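Local coordinates for peroxinectin A (Dictyostelium discoideum, PDB 6ERC), which is a secreted haem peroxidase that uses hydrogen peroxide to oxidise phenolic donors and small anions such as iodide and thiocyanate, at residues N45-F56 with R422-D432; R118-C126 with K138-L146. All coordinates share one frame; numbering follows the deposited sequence.

Following the chain from its N terminus, residues 45-56 come first and wait until 422-432 for their partner, so interaction 1 closes a loop of 365 intervening residues. Interaction 2 lies wholly inside that loop: 118-126 turns back after only eleven residues to pair with 138-146, giving a nested, local closure that crosses nothing. The long-range contact packs helix 48-56 against helix 417-426 near the periphery of the mainly helical fold. The short-range one joins the two middle strands of a four-stranded antiparallel sheet. The two contacts do not touch, their nearest atoms lying about 11 Å apart, yet both belong to the animal haem peroxidase family region.

Interaction 1 of 2, residues N45-F56 with R422-D432; sequences NQPSRAISNIIF and RLKNAYKSVDD
Helices 48-56 and 417-426 pack side by side in nearly opposite directions, with Ile51, Ile54 and Ile55 set against Ala426. The segment axes approach to 9.0 Å at 158°, and the small methyl of Ala426 suits a site where three isoleucines converge. Ile55 CD1 lies 3.5 Å from Ala426 CB, while Ile51 CD1 comes to 3.8 Å of the same CB. Because the Ile55 chain is extended (chi2 173°), its CD1 also reaches the ring of Tyr427, 3.7 Å from CE2. The side chains of Ile51 and Ile55 run at about a right angle to that of Tyr427, whose hydroxyl is held by Asp434.

Polar groups close both ends of this apolar strip. At one end, Arg422 runs extended past Ile54 O, and its NH1 donates to Ile55 O at 2.9 Å. The oxygen lies in the guanidinium plane, but the nitrogen sits well above the carbonyl plane; NH1 also bonds Asp57 O. Replacing Arg422 with a leucine would probably leave these two carbonyls without their shared donor and let the chain at Ile55 and Asp57 shift against helix 417-426.

At the other end, side-chain amides serve as donors to backbone oxygens. Gln46 NE2 meets Ala426 O at 3.2 Å in a nearly straight bond (169°), and a water linked to Asn425 OD1 accepts a weak bond from the same NE2. Asn45 ND2 gives a shorter, more bent bond to Asp432 O, 2.7 Å away, and its amide stands steeply to the Tyr427 ring at the ring's edge. The whole is a near-antiparallel helix packing through isoleucine and alanine side chains, with polar bonds added by flanking residues, on the periphery of the largely helical animal haem peroxidase fold.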
loop_
_atom_site.group_PDB
_atom_site.type_symbol
_atom_site.label_atom_id
_atom_site.label_comp_id
_atom_site.label_asym_id
_atom_site.label_seq_id
_atom_site.Cartn_x
_atom_site.Cartn_y
_atom_site.Cartn_z
ATOM N N ASN A 45 -25.087 1.406 -11.279
ATOM C CA ASN A 45 -24.091 1.396 -12.340
ATOM C C ASN A 45 -23.797 -0.038 -12.774
ATOM O O ASN A 45 -24.314 -1.009 -12.214
ATOM C CB ASN A 45 -22.812 2.089 -11.874
ATOM C CG ASN A 45 -22.893 3.596 -11.968
ATOM O OD1 ASN A 45 -23.475 4.138 -12.903
ATOM N ND2 ASN A 45 -22.297 4.283 -11.004
ATOM N N GLN A 46 -22.945 -0.172 -13.785
ATOM C CA GLN A 46 -22.590 -1.492 -14.276
ATOM C C GLN A 46 -21.755 -2.236 -13.235
ATOM O O GLN A 46 -21.092 -1.613 -12.400
ATOM C CB GLN A 46 -21.812 -1.384 -15.583
ATOM C CG GLN A 46 -22.541 -0.608 -16.667
ATOM C CD GLN A 46 -22.030 -0.921 -18.055
ATOM O OE1 GLN A 46 -22.077 -2.066 -18.503
ATOM N NE2 GLN A 46 -21.539 0.099 -18.746
ATOM N N PRO A 47 -21.770 -3.570 -13.260
ATOM C CA PRO A 47 -20.967 -4.331 -12.293
ATOM C C PRO A 47 -19.483 -4.017 -12.417
ATOM O O PRO A 47 -19.016 -3.451 -13.408
ATOM C CB PRO A 47 -21.259 -5.792 -12.654
ATOM C CG PRO A 47 -22.547 -5.754 -13.398
ATOM C CD PRO A 47 -22.556 -4.453 -14.135
ATOM N N SER A 48 -18.734 -4.412 -11.383
ATOM C CA SER A 48 -17.313 -4.074 -11.312
ATOM C C SER A 48 -16.548 -4.633 -12.507
ATOM O O SER A 48 -15.779 -3.915 -13.156
ATOM C CB SER A 48 -16.718 -4.594 -10.002
ATOM O OG SER A 48 -17.398 -4.052 -8.883
ATOM N N ARG A 49 -16.748 -5.917 -12.815
ATOM C CA ARG A 49 -15.989 -6.537 -13.897
ATOM C C ARG A 49 -16.300 -5.895 -15.244
ATOM O O ARG A 49 -15.445 -5.882 -16.137
ATOM C CB ARG A 49 -16.273 -8.039 -13.938
ATOM C CG ARG A 49 -15.607 -8.784 -15.092
ATOM C CD ARG A 49 -14.101 -8.572 -15.142
ATOM N NE ARG A 49 -13.493 -9.341 -16.225
ATOM C CZ ARG A 49 -12.235 -9.210 -16.635
ATOM N NH1 ARG A 49 -11.424 -8.331 -16.060
ATOM N NH2 ARG A 49 -11.785 -9.961 -17.631
ATOM N N ALA A 50 -17.512 -5.363 -15.413
ATOM C CA ALA A 50 -17.831 -4.643 -16.641
ATOM C C ALA A 50 -17.054 -3.335 -16.713
ATOM O O ALA A 50 -16.408 -3.039 -17.725
ATOM C CB ALA A 50 -19.336 -4.387 -16.723
ATOM N N ILE A 51 -17.098 -2.539 -15.642
ATOM C CA ILE A 51 -16.317 -1.307 -15.603
ATOM C C ILE A 51 -14.841 -1.608 -15.826
ATOM O O ILE A 51 -14.124 -0.815 -16.448
ATOM C CB ILE A 51 -16.540 -0.568 -14.268
ATOM C CG1 ILE A 51 -18.016 -0.202 -14.079
ATOM C CG2 ILE A 51 -15.671 0.679 -14.196
ATOM C CD1 ILE A 51 -18.557 0.808 -15.080
ATOM N N SER A 52 -14.364 -2.748 -15.322
ATOM C CA SER A 52 -12.970 -3.127 -15.531
ATOM C C SER A 52 -12.675 -3.318 -17.013
ATOM O O SER A 52 -11.686 -2.791 -17.535
ATOM C CB SER A 52 -12.656 -4.404 -14.750
ATOM O OG SER A 52 -11.317 -4.816 -14.957
ATOM N N ASN A 53 -13.529 -4.070 -17.710
ATOM C CA ASN A 53 -13.301 -4.323 -19.129
ATOM C C ASN A 53 -13.436 -3.048 -19.952
ATOM O O ASN A 53 -12.687 -2.842 -20.913
ATOM C CB ASN A 53 -14.273 -5.389 -19.633
ATOM C CG ASN A 53 -13.959 -6.767 -19.087
ATOM O OD1 ASN A 53 -12.795 -7.160 -18.995
ATOM N ND2 ASN A 53 -14.995 -7.508 -18.718
ATOM N N ILE A 54 -14.382 -2.179 -19.594
ATOM C CA ILE A 54 -14.644 -0.998 -20.410
ATOM C C ILE A 54 -13.535 0.032 -20.234
ATOM O O ILE A 54 -13.012 0.576 -21.213
ATOM C CB ILE A 54 -16.024 -0.402 -20.070
ATOM C CG1 ILE A 54 -17.142 -1.347 -20.527
ATOM C CG2 ILE A 54 -16.206 0.968 -20.730
ATOM C CD1 ILE A 54 -18.495 -1.042 -19.919
ATOM N N ILE A 55 -13.166 0.319 -18.992
ATOM C CA ILE A 55 -12.265 1.424 -18.680
ATOM C C ILE A 55 -10.826 0.955 -18.498
ATOM O O ILE A 55 -9.907 1.505 -19.104
ATOM C CB ILE A 55 -12.771 2.177 -17.430
ATOM C CG1 ILE A 55 -13.975 3.041 -17.809
ATOM C CG2 ILE A 55 -11.662 3.033 -16.817
ATOM C CD1 ILE A 55 -14.669 3.689 -16.638
ATOM N N PHE A 56 -10.607 -0.055 -17.657
ATOM C CA PHE A 56 -9.257 -0.380 -17.215
ATOM C C PHE A 56 -8.467 -1.227 -18.204
ATOM O O PHE A 56 -7.256 -1.382 -18.017
ATOM C CB PHE A 56 -9.318 -1.092 -15.861
ATOM C CG PHE A 56 -9.682 -0.182 -14.725
ATOM C CD1 PHE A 56 -8.699 0.471 -13.999
ATOM C CD2 PHE A 56 -11.007 0.036 -14.390
ATOM C CE1 PHE A 56 -9.030 1.315 -12.959
ATOM C CE2 PHE A 56 -11.343 0.880 -13.348
ATOM C CZ PHE A 56 -10.352 1.520 -12.632
ATOM N N ARG A 422 -14.453 6.125 -23.180
ATOM C CA ARG A 422 -14.588 5.026 -22.230
ATOM C C ARG A 422 -15.456 5.417 -21.042
ATOM O O ARG A 422 -16.173 4.573 -20.493
ATOM C CB ARG A 422 -13.207 4.562 -21.768
ATOM C CG ARG A 422 -12.427 3.843 -22.858
ATOM C CD ARG A 422 -11.177 3.155 -22.336
ATOM N NE ARG A 422 -10.541 2.360 -23.385
ATOM C CZ ARG A 422 -9.747 1.315 -23.170
ATOM N NH1 ARG A 422 -9.475 0.912 -21.938
ATOM N NH2 ARG A 422 -9.229 0.662 -24.201
ATOM N N LEU A 423 -15.415 6.687 -20.634
ATOM C CA LEU A 423 -16.308 7.147 -19.575
ATOM C C LEU A 423 -17.754 7.199 -20.059
ATOM O O LEU A 423 -18.666 6.766 -19.344
ATOM C CB LEU A 423 -15.860 8.519 -19.070
ATOM C CG LEU A 423 -14.529 8.569 -18.326
ATOM C CD1 LEU A 423 -14.115 10.012 -18.099
ATOM C CD2 LEU A 423 -14.618 7.824 -17.002
ATOM N N LYS A 424 -17.983 7.731 -21.265
ATOM C CA LYS A 424 -19.328 7.728 -21.834
ATOM C C LYS A 424 -19.868 6.309 -21.950
ATOM O O LYS A 424 -21.052 6.063 -21.692
ATOM C CB LYS A 424 -19.327 8.396 -23.209
ATOM C CG LYS A 424 -19.037 9.887 -23.201
ATOM C CD LYS A 424 -18.885 10.416 -24.622
ATOM C CE LYS A 424 -18.300 11.821 -24.644
ATOM N NZ LYS A 424 -18.164 12.348 -26.032
ATOM N N ASN A 425 -19.013 5.365 -22.346
ATOM C CA ASN A 425 -19.443 3.980 -22.500
ATOM C C ASN A 425 -19.753 3.339 -21.151
ATOM O O ASN A 425 -20.693 2.544 -21.037
ATOM C CB ASN A 425 -18.362 3.186 -23.236
ATOM C CG ASN A 425 -18.832 1.810 -23.673
ATOM O OD1 ASN A 425 -19.897 1.340 -23.263
ATOM N ND2 ASN A 425 -18.032 1.150 -24.505
ATOM N N ALA A 426 -18.975 3.671 -20.118
ATOM C CA ALA A 426 -19.154 3.039 -18.813
ATOM C C ALA A 426 -20.286 3.681 -18.021
ATOM O O ALA A 426 -21.051 2.979 -17.351
ATOM C CB ALA A 426 -17.851 3.107 -18.013
ATOM N N TYR A 427 -20.402 5.004 -18.076
ATOM C CA TYR A 427 -21.405 5.737 -17.321
ATOM C C TYR A 427 -22.237 6.597 -18.262
ATOM O O TYR A 427 -21.748 7.070 -19.292
ATOM C CB TYR A 427 -20.756 6.628 -16.257
ATOM C CG TYR A 427 -19.769 5.904 -15.376
ATOM C CD1 TYR A 427 -20.193 5.209 -14.253
ATOM C CD2 TYR A 427 -18.415 5.919 -15.664
ATOM C CE1 TYR A 427 -19.295 4.547 -13.443
ATOM C CE2 TYR A 427 -17.508 5.262 -14.861
ATOM C CZ TYR A 427 -17.952 4.579 -13.752
ATOM O OH TYR A 427 -17.051 3.922 -12.951
ATOM N N LYS A 428 -23.502 6.799 -17.897
ATOM C CA LYS A 428 -24.374 7.664 -18.678
ATOM C C LYS A 428 -24.326 9.113 -18.217
ATOM O O LYS A 428 -24.694 10.006 -18.986
ATOM C CB LYS A 428 -25.819 7.149 -18.626
ATOM C CG LYS A 428 -26.486 7.252 -17.266
ATOM C CD LYS A 428 -27.776 6.442 -17.231
ATOM C CE LYS A 428 -28.534 6.639 -15.924
ATOM N NZ LYS A 428 -29.130 8.003 -15.817
ATOM N N SER A 429 -23.867 9.365 -16.993
ATOM C CA SER A 429 -23.725 10.719 -16.478
ATOM C C SER A 429 -22.401 10.844 -15.740
ATOM O O SER A 429 -21.860 9.858 -15.233
ATOM C CB SER A 429 -24.880 11.086 -15.538
ATOM O OG SER A 429 -24.678 12.361 -14.958
ATOM N N VAL A 430 -21.878 12.072 -15.685
ATOM C CA VAL A 430 -20.668 12.318 -14.906
ATOM C C VAL A 430 -20.936 12.074 -13.428
ATOM O O VAL A 430 -20.072 11.572 -12.700
ATOM C CB VAL A 430 -20.135 13.743 -15.155
ATOM C CG1 VAL A 430 -19.701 13.910 -16.603
ATOM C CG2 VAL A 430 -21.169 14.796 -14.767
ATOM N N ASP A 431 -22.139 12.412 -12.964
ATOM C CA ASP A 431 -22.505 12.187 -11.571
ATOM C C ASP A 431 -22.715 10.713 -11.243
ATOM O O ASP A 431 -23.045 10.396 -10.095
ATOM C CB ASP A 431 -23.767 12.982 -11.236
ATOM C CG ASP A 431 -23.535 14.483 -11.266
ATOM O OD1 ASP A 431 -22.717 14.975 -10.460
ATOM O OD2 ASP A 431 -24.163 15.171 -12.100
ATOM N N ASP A 432 -22.548 9.814 -12.214
ATOM C CA ASP A 432 -22.570 8.378 -11.973
ATOM C C ASP A 432 -21.176 7.770 -11.926
ATOM O O ASP A 432 -21.046 6.575 -11.639
ATOM C CB ASP A 432 -23.387 7.667 -13.058
ATOM C CG ASP A 432 -24.797 8.201 -13.175
ATOM O OD1 ASP A 432 -25.345 8.669 -12.155
ATOM O OD2 ASP A 432 -25.358 8.148 -14.289
HETATM O O HOH W 1 -21.419 -0.956 -22.000
#

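Interaction 2 of 2, residues R118-C126 with K138-L146; sequences RTRATEVPC and KCYEQINSL. With BMA (beta-D-mannopyranose), chain H.
Thr122 and Glu141 form an antiparallel hydrogen-bonded pair in the middle of the two strands, each donating its backbone N-H to the other's carbonyl. Thr122 N to Glu141 O and Glu141 N to Thr122 O are both 3.0 Å, and the second runs nearly along the C=O axis. Ile143 N adds a bond to Arg120 O. Between these lie the CA-H...O contacts usual in such a pairing, as from Ala121 CA to Glu141 O.

In the side-chain packing, Val124 CG1 meets Glu141 CB at 3.5 Å. Ile143 packs on two residues of the other strand: its CD1 lies 3.8 Å from Thr122 CG2, and its CG2 rests over a face of the Arg120 guanidinium, offset toward the rim. A branched residue can serve both neighbours in this way. Alanine suits position 121, where Gln142 faces it with CA atoms only 4.2 Å apart.

The charged groups find their partners mainly beyond the two strands. A bend at chi2 (49°) turns the Glu141 carboxylate back to the N-H of Gln142, taken on OE1; Arg28 makes a salt bridge to OE2 and Asn294 a hydrogen bond to OE1, which probably favours the ionised form. Glu123 and Lys138 have opposite charges but stay too far apart for a salt bridge.

Two covalent links complete the contact. Cys126 SG joins Cys139 SG at the mouth of the intervening loop, with a dihedral of 112° about the S-S bond. Thr122 OG1, anti to its own backbone N (chi1 -161°), carries a mannose bonded at C1. Extended Arg120 sends NH2 to the sugar's O3, in a bond that measures a doubtfully short 2.5 Å. The chemistry implies a hairpin suited to a secreted protein: backbone bonds set its pairing, a disulfide probably limits fraying where it opens into its loop, and an O-linked sugar lies beside the Arg120 guanidinium, which may hold it.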
loop_
_atom_site.group_PDB
_atom_site.type_symbol
_atom_site.label_atom_id
_atom_site.label_comp_id
_atom_site.label_asym_id
_atom_site.label_seq_id
_atom_site.Cartn_x
_atom_site.Cartn_y
_atom_site.Cartn_z
ATOM N N ARG A 118 -16.567 -9.008 1.791
ATOM C CA ARG A 118 -16.676 -7.614 2.188
ATOM C C ARG A 118 -15.797 -7.328 3.400
ATOM O O ARG A 118 -15.532 -8.202 4.230
ATOM C CB ARG A 118 -18.132 -7.259 2.488
ATOM C CG ARG A 118 -19.054 -7.412 1.281
ATOM C CD ARG A 118 -20.431 -6.814 1.534
ATOM N NE ARG A 118 -20.389 -5.358 1.648
ATOM C CZ ARG A 118 -21.463 -4.579 1.731
ATOM N NH1 ARG A 118 -22.677 -5.108 1.707
ATOM N NH2 ARG A 118 -21.324 -3.266 1.834
ATOM N N THR A 119 -15.340 -6.083 3.487
ATOM C CA THR A 119 -14.429 -5.682 4.547
ATOM C C THR A 119 -15.099 -5.758 5.910
ATOM O O THR A 119 -16.285 -5.456 6.056
ATOM C CB THR A 119 -13.927 -4.263 4.295
ATOM O OG1 THR A 119 -13.381 -4.192 2.973
ATOM C CG2 THR A 119 -12.853 -3.883 5.309
ATOM N N ARG A 120 -14.322 -6.162 6.912
ATOM C CA ARG A 120 -14.815 -6.168 8.279
ATOM C C ARG A 120 -15.346 -4.796 8.649
ATOM O O ARG A 120 -14.716 -3.764 8.393
ATOM C CB ARG A 120 -13.702 -6.575 9.246
ATOM C CG ARG A 120 -14.098 -6.612 10.724
ATOM C CD ARG A 120 -12.883 -6.853 11.593
ATOM N NE ARG A 120 -13.121 -6.547 13.002
ATOM C CZ ARG A 120 -12.202 -6.671 13.956
ATOM N NH1 ARG A 120 -10.979 -7.100 13.659
ATOM N NH2 ARG A 120 -12.501 -6.367 15.212
ATOM N N ALA A 121 -16.522 -4.807 9.259
ATOM C CA ALA A 121 -17.184 -3.585 9.680
ATOM C C ALA A 121 -17.732 -3.774 11.086
ATOM O O ALA A 121 -17.875 -4.897 11.581
ATOM C CB ALA A 121 -18.314 -3.175 8.713
ATOM N N THR A 122 -18.026 -2.649 11.722
ATOM C CA THR A 122 -18.543 -2.622 13.077
ATOM C C THR A 122 -19.572 -1.506 13.180
ATOM O O THR A 122 -19.505 -0.503 12.462
ATOM C CB THR A 122 -17.412 -2.409 14.108
ATOM O OG1 THR A 122 -17.865 -2.823 15.400
ATOM C CG2 THR A 122 -16.983 -0.918 14.167
ATOM N N GLU A 123 -20.525 -1.699 14.083
ATOM C CA GLU A 123 -21.552 -0.697 14.315
ATOM C C GLU A 123 -20.931 0.547 14.943
ATOM O O GLU A 123 -20.048 0.463 15.793
ATOM C CB GLU A 123 -22.668 -1.270 15.211
ATOM C CG GLU A 123 -23.871 -0.366 15.342
ATOM C CD GLU A 123 -25.018 -1.052 16.064
ATOM O OE1 GLU A 123 -25.068 -2.305 16.055
ATOM O OE2 GLU A 123 -25.869 -0.346 16.641
ATOM N N VAL A 124 -21.390 1.712 14.504
ATOM C CA VAL A 124 -20.895 2.992 15.011
ATOM C C VAL A 124 -22.087 3.879 15.339
ATOM O O VAL A 124 -23.226 3.616 14.913
ATOM C CB VAL A 124 -19.953 3.687 13.999
ATOM C CG1 VAL A 124 -18.698 2.858 13.797
ATOM C CG2 VAL A 124 -20.661 3.952 12.669
ATOM N N PRO A 125 -21.857 4.934 16.122
ATOM C CA PRO A 125 -22.939 5.872 16.427
ATOM C C PRO A 125 -23.354 6.631 15.180
ATOM O O PRO A 125 -22.516 7.010 14.357
ATOM C CB PRO A 125 -22.321 6.807 17.472
ATOM C CG PRO A 125 -21.137 6.091 17.996
ATOM C CD PRO A 125 -20.633 5.253 16.870
ATOM N N CYS A 126 -24.662 6.855 15.048
ATOM C CA CYS A 126 -25.191 7.547 13.882
ATOM C C CYS A 126 -25.100 9.061 13.998
ATOM O O CYS A 126 -25.225 9.751 12.980
ATOM C CB CYS A 126 -26.651 7.151 13.651
ATOM S SG CYS A 126 -26.888 5.496 12.965
ATOM N N LYS A 138 -29.118 1.013 10.974
ATOM C CA LYS A 138 -27.977 1.235 11.849
ATOM C C LYS A 138 -26.826 1.814 11.039
ATOM O O LYS A 138 -26.861 1.847 9.809
ATOM C CB LYS A 138 -27.550 -0.068 12.536
ATOM C CG LYS A 138 -28.658 -0.723 13.351
ATOM C CD LYS A 138 -28.219 -2.059 13.935
ATOM C CE LYS A 138 -29.378 -2.794 14.599
ATOM N NZ LYS A 138 -28.954 -4.103 15.175
ATOM N N CYS A 139 -25.799 2.274 11.742
ATOM C CA CYS A 139 -24.645 2.900 11.112
ATOM C C CYS A 139 -23.410 2.033 11.296
ATOM O O CYS A 139 -23.123 1.557 12.403
ATOM C CB CYS A 139 -24.406 4.300 11.682
ATOM S SG CYS A 139 -25.727 5.464 11.296
ATOM N N TYR A 140 -22.683 1.838 10.199
ATOM C CA TYR A 140 -21.492 0.994 10.193
ATOM C C TYR A 140 -20.296 1.732 9.627
ATOM O O TYR A 140 -20.427 2.642 8.801
ATOM C CB TYR A 140 -21.685 -0.291 9.373
ATOM C CG TYR A 140 -22.810 -1.142 9.884
ATOM C CD1 TYR A 140 -24.049 -1.090 9.283
ATOM C CD2 TYR A 140 -22.645 -1.981 10.985
ATOM C CE1 TYR A 140 -25.098 -1.850 9.738
ATOM C CE2 TYR A 140 -23.694 -2.745 11.451
ATOM C CZ TYR A 140 -24.917 -2.681 10.828
ATOM O OH TYR A 140 -25.956 -3.452 11.298
ATOM N N GLU A 141 -19.127 1.296 10.075
ATOM C CA GLU A 141 -17.864 1.811 9.576
ATOM C C GLU A 141 -16.878 0.671 9.399
ATOM O O GLU A 141 -16.880 -0.290 10.178
ATOM C CB GLU A 141 -17.296 2.872 10.536
ATOM C CG GLU A 141 -16.044 3.585 10.035
ATOM C CD GLU A 141 -16.185 4.095 8.604
ATOM O OE1 GLU A 141 -15.839 3.342 7.666
ATOM O OE2 GLU A 141 -16.640 5.243 8.414
ATOM N N GLN A 142 -16.072 0.761 8.343
ATOM C CA GLN A 142 -15.095 -0.283 8.085
ATOM C C GLN A 142 -13.945 -0.214 9.086
ATOM O O GLN A 142 -13.622 0.846 9.639
ATOM C CB GLN A 142 -14.553 -0.189 6.652
ATOM C CG GLN A 142 -15.453 -0.818 5.587
ATOM C CD GLN A 142 -16.686 0.015 5.283
ATOM O OE1 GLN A 142 -16.620 1.242 5.220
ATOM N NE2 GLN A 142 -17.816 -0.651 5.093
ATOM N N ILE A 143 -13.331 -1.374 9.325
ATOM C CA ILE A 143 -12.321 -1.547 10.373
ATOM C C ILE A 143 -10.943 -1.637 9.734
ATOM O O ILE A 143 -10.723 -2.437 8.815
ATOM C CB ILE A 143 -12.611 -2.794 11.245
ATOM C CG1 ILE A 143 -13.791 -2.528 12.218
ATOM C CG2 ILE A 143 -11.339 -3.207 12.013
ATOM C CD1 ILE A 143 -13.383 -1.976 13.590
ATOM N N ASN A 144 -10.022 -0.815 10.225
ATOM C CA ASN A 144 -8.621 -0.888 9.823
ATOM C C ASN A 144 -7.923 -1.951 10.666
ATOM O O ASN A 144 -7.690 -1.754 11.864
ATOM C CB ASN A 144 -7.921 0.465 9.983
ATOM C CG ASN A 144 -6.523 0.470 9.398
ATOM O OD1 ASN A 144 -6.071 -0.530 8.838
ATOM N ND2 ASN A 144 -5.838 1.590 9.511
ATOM N N SER A 145 -7.587 -3.075 10.043
ATOM C CA SER A 145 -6.888 -4.158 10.733
ATOM C C SER A 145 -5.378 -3.947 10.769
ATOM O O SER A 145 -4.603 -4.890 10.589
ATOM C CB SER A 145 -7.241 -5.492 10.075
ATOM O OG SER A 145 -8.603 -5.818 10.291
ATOM N N LEU A 146 -4.942 -2.713 11.007
ATOM C CA LEU A 146 -3.528 -2.379 11.046
ATOM C C LEU A 146 -3.376 -1.035 11.741
ATOM O O LEU A 146 -4.271 -0.188 11.680
ATOM C CB LEU A 146 -2.927 -2.323 9.639
ATOM C CG LEU A 146 -1.500 -2.840 9.478
ATOM C CD1 LEU A 146 -1.458 -4.355 9.584
ATOM C CD2 LEU A 146 -0.926 -2.381 8.152
HETATM C C1 BMA H . -17.750 -4.296 15.938
HETATM C C2 BMA H . -17.114 -5.725 15.900
HETATM C C3 BMA H . -15.779 -5.712 16.683
HETATM C C4 BMA H . -15.881 -4.819 17.954
HETATM C C5 BMA H . -17.366 -4.605 18.292
HETATM C C6 BMA H . -17.604 -3.865 19.598
HETATM O O2 BMA H . -16.804 -6.117 14.569
HETATM O O3 BMA H . -14.708 -5.290 15.863
HETATM O O4 BMA H . -15.249 -5.455 19.053
HETATM O O5 BMA H . -17.948 -3.813 17.248
HETATM O O6 BMA H . -18.642 -4.524 20.350
#